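Local coordinates for reticulocyte binding protein (Streptococcus agalactiae COH1, PDB 3FAX), which is probably a cell-surface pullulanase of the alpha-amylase superfamily that binds alpha-glucans and cleaves their alpha-1,6 branch linkages, at residues 212-217 against 235-240. Numbering follows the deposited sequence.
Sequences DKVKIL and DIKTAK
Lys215 and Asp235 meet through their torsions: the lysine places CG anti to its carbonyl carbon (chi1 -62°) and stays extended to the tip, while the aspartate turns CG anti to its own nitrogen (chi1 -173°), which sets the carboxylate beside the extended lysine. The case illustrates how a loop without regular structure can be fastened to a short strand mainly by side chains, which make the bonds and most of the contacts, for no backbone hydrogen bond joins 212-217 to 235-240. Lys215 NZ meets Asp235 OD2 at 2.8 Å in a salt bridge that uses the syn lone pair, the side facing the other oxygen. The aliphatic part of the lysine crosses the carboxylate at a slant, its CE 3.3 Å from Asp235 OD1, and Ile236 CD1 comes up near the ammonium group. One residue back along the strand, Val214 CG2 touches the end of Lys237, 3.9 Å from its NZ, the two side chains crossing at about a right angle; that ammonium is held by a salt bridge to Asp403. At the buried end a leucine packs against polar atoms of the loop. Leu217 CD1 lies 3.3 Å from Ala239 O, and Leu217 CB lies 3.6 Å from Thr238 OG1. Thr238 OG1 donates to Ala239 O at 2.8 Å, tilted 31° from the carbonyl plane, which gives a donor to the carbonyl oxygen that Leu217 packs against. Strand 214-216 pairs antiparallel with 202-208, as does 241-242, so the contact packs the loop between them against the antiparallel beta-sandwich characteristic of a CBM48 module.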
loop_
_atom_site.group_PDB
_atom_site.type_symbol
_atom_site.label_atom_id
_atom_site.label_comp_id
_atom_site.label_asym_id
_atom_site.label_seq_id
_atom_site.Cartn_x
_atom_site.Cartn_y
_atom_site.Cartn_z
ATOM N N ASP A 212 -32.256 11.332 -12.618
ATOM C CA ASP A 212 -31.481 11.719 -11.448
ATOM C C ASP A 212 -30.165 12.351 -11.858
ATOM O O ASP A 212 -29.275 11.670 -12.364
ATOM C CB ASP A 212 -31.194 10.500 -10.570
ATOM C CG ASP A 212 -32.426 10.002 -9.837
ATOM O OD1 ASP A 212 -33.511 10.617 -9.977
ATOM O OD2 ASP A 212 -32.295 8.988 -9.112
ATOM N N LYS A 213 -30.044 13.653 -11.636
ATOM C CA LYS A 213 -28.790 14.355 -11.883
ATOM C C LYS A 213 -27.848 14.141 -10.701
ATOM O O LYS A 213 -28.226 14.337 -9.547
ATOM C CB LYS A 213 -29.046 15.844 -12.140
ATOM C CG LYS A 213 -29.648 16.115 -13.526
ATOM C CD LYS A 213 -30.256 17.505 -13.646
ATOM C CE LYS A 213 -31.634 17.580 -12.961
ATOM N NZ LYS A 213 -32.312 18.893 -13.190
ATOM N N VAL A 214 -26.632 13.692 -10.997
ATOM C CA VAL A 214 -25.589 13.573 -9.981
ATOM C C VAL A 214 -24.255 14.051 -10.558
ATOM O O VAL A 214 -23.911 13.739 -11.702
ATOM C CB VAL A 214 -25.476 12.131 -9.442
ATOM C CG1 VAL A 214 -25.053 11.172 -10.541
ATOM C CG2 VAL A 214 -24.514 12.077 -8.255
ATOM N N LYS A 215 -23.517 14.820 -9.764
ATOM C CA LYS A 215 -22.256 15.393 -10.215
ATOM C C LYS A 215 -21.110 14.503 -9.753
ATOM O O LYS A 215 -21.074 14.094 -8.586
ATOM C CB LYS A 215 -22.111 16.828 -9.701
ATOM C CG LYS A 215 -23.205 17.753 -10.241
ATOM C CD LYS A 215 -23.005 19.202 -9.842
ATOM C CE LYS A 215 -24.190 20.057 -10.281
ATOM N NZ LYS A 215 -24.110 21.455 -9.768
ATOM N N ILE A 216 -20.195 14.183 -10.675
ATOM C CA ILE A 216 -19.152 13.197 -10.404
ATOM C C ILE A 216 -17.749 13.654 -10.841
ATOM O O ILE A 216 -17.579 14.598 -11.628
ATOM C CB ILE A 216 -19.486 11.805 -11.020
ATOM C CG1 ILE A 216 -19.427 11.820 -12.553
ATOM C CG2 ILE A 216 -20.856 11.341 -10.563
ATOM C CD1 ILE A 216 -18.066 11.512 -13.154
ATOM N N LEU A 217 -16.754 12.948 -10.309
ATOM C CA LEU A 217 -15.355 13.265 -10.512
ATOM C C LEU A 217 -14.795 12.330 -11.571
ATOM O O LEU A 217 -14.752 11.120 -11.362
ATOM C CB LEU A 217 -14.594 13.087 -9.194
ATOM C CG LEU A 217 -13.071 13.245 -9.251
ATOM C CD1 LEU A 217 -12.705 14.619 -9.816
ATOM C CD2 LEU A 217 -12.441 13.006 -7.871
ATOM N N ASP A 235 -25.044 18.455 -3.369
ATOM C CA ASP A 235 -24.863 18.676 -4.805
ATOM C C ASP A 235 -23.464 18.284 -5.301
ATOM O O ASP A 235 -23.335 17.416 -6.163
ATOM C CB ASP A 235 -25.153 20.143 -5.148
ATOM C CG ASP A 235 -25.143 20.411 -6.640
ATOM O OD1 ASP A 235 -25.663 19.573 -7.408
ATOM O OD2 ASP A 235 -24.627 21.472 -7.051
ATOM N N ILE A 236 -22.425 18.940 -4.783
ATOM C CA ILE A 236 -21.042 18.576 -5.105
ATOM C C ILE A 236 -20.460 17.786 -3.936
ATOM O O ILE A 236 -20.265 18.330 -2.850
ATOM C CB ILE A 236 -20.150 19.812 -5.383
ATOM C CG1 ILE A 236 -20.602 20.546 -6.648
ATOM C CG2 ILE A 236 -18.689 19.407 -5.534
ATOM C CD1 ILE A 236 -21.661 21.580 -6.399
ATOM N N LYS A 237 -20.194 16.503 -4.174
ATOM C CA LYS A 237 -19.723 15.573 -3.147
ATOM C C LYS A 237 -18.239 15.223 -3.281
ATOM O O LYS A 237 -17.727 14.410 -2.515
ATOM C CB LYS A 237 -20.535 14.276 -3.222
ATOM C CG LYS A 237 -22.026 14.432 -2.960
ATOM C CD LYS A 237 -22.739 13.085 -2.990
ATOM C CE LYS A 237 -22.943 12.579 -4.410
ATOM N NZ LYS A 237 -23.833 11.378 -4.428
ATOM N N THR A 238 -17.553 15.834 -4.244
ATOM C CA THR A 238 -16.197 15.438 -4.593
ATOM C C THR A 238 -15.310 16.629 -4.969
ATOM O O THR A 238 -15.780 17.755 -5.151
ATOM C CB THR A 238 -16.209 14.516 -5.816
ATOM O OG1 THR A 238 -16.436 15.306 -6.991
ATOM C CG2 THR A 238 -17.298 13.439 -5.695
ATOM N N ALA A 239 -14.016 16.361 -5.114
ATOM C CA ALA A 239 -13.099 17.348 -5.664
ATOM C C ALA A 239 -13.497 17.596 -7.106
ATOM O O ALA A 239 -14.180 16.777 -7.725
ATOM C CB ALA A 239 -11.654 16.858 -5.579
ATOM N N LYS A 240 -13.102 18.742 -7.634
ATOM C CA LYS A 240 -13.323 19.030 -9.044
ATOM C C LYS A 240 -12.065 18.635 -9.788
ATOM O O LYS A 240 -10.965 18.885 -9.304
ATOM C CB LYS A 240 -13.652 20.505 -9.248
ATOM C CG LYS A 240 -14.740 20.995 -8.310
ATOM C CD LYS A 240 -15.303 22.347 -8.728
ATOM C CE LYS A 240 -16.320 22.851 -7.708
ATOM N NZ LYS A 240 -15.692 23.111 -6.375
#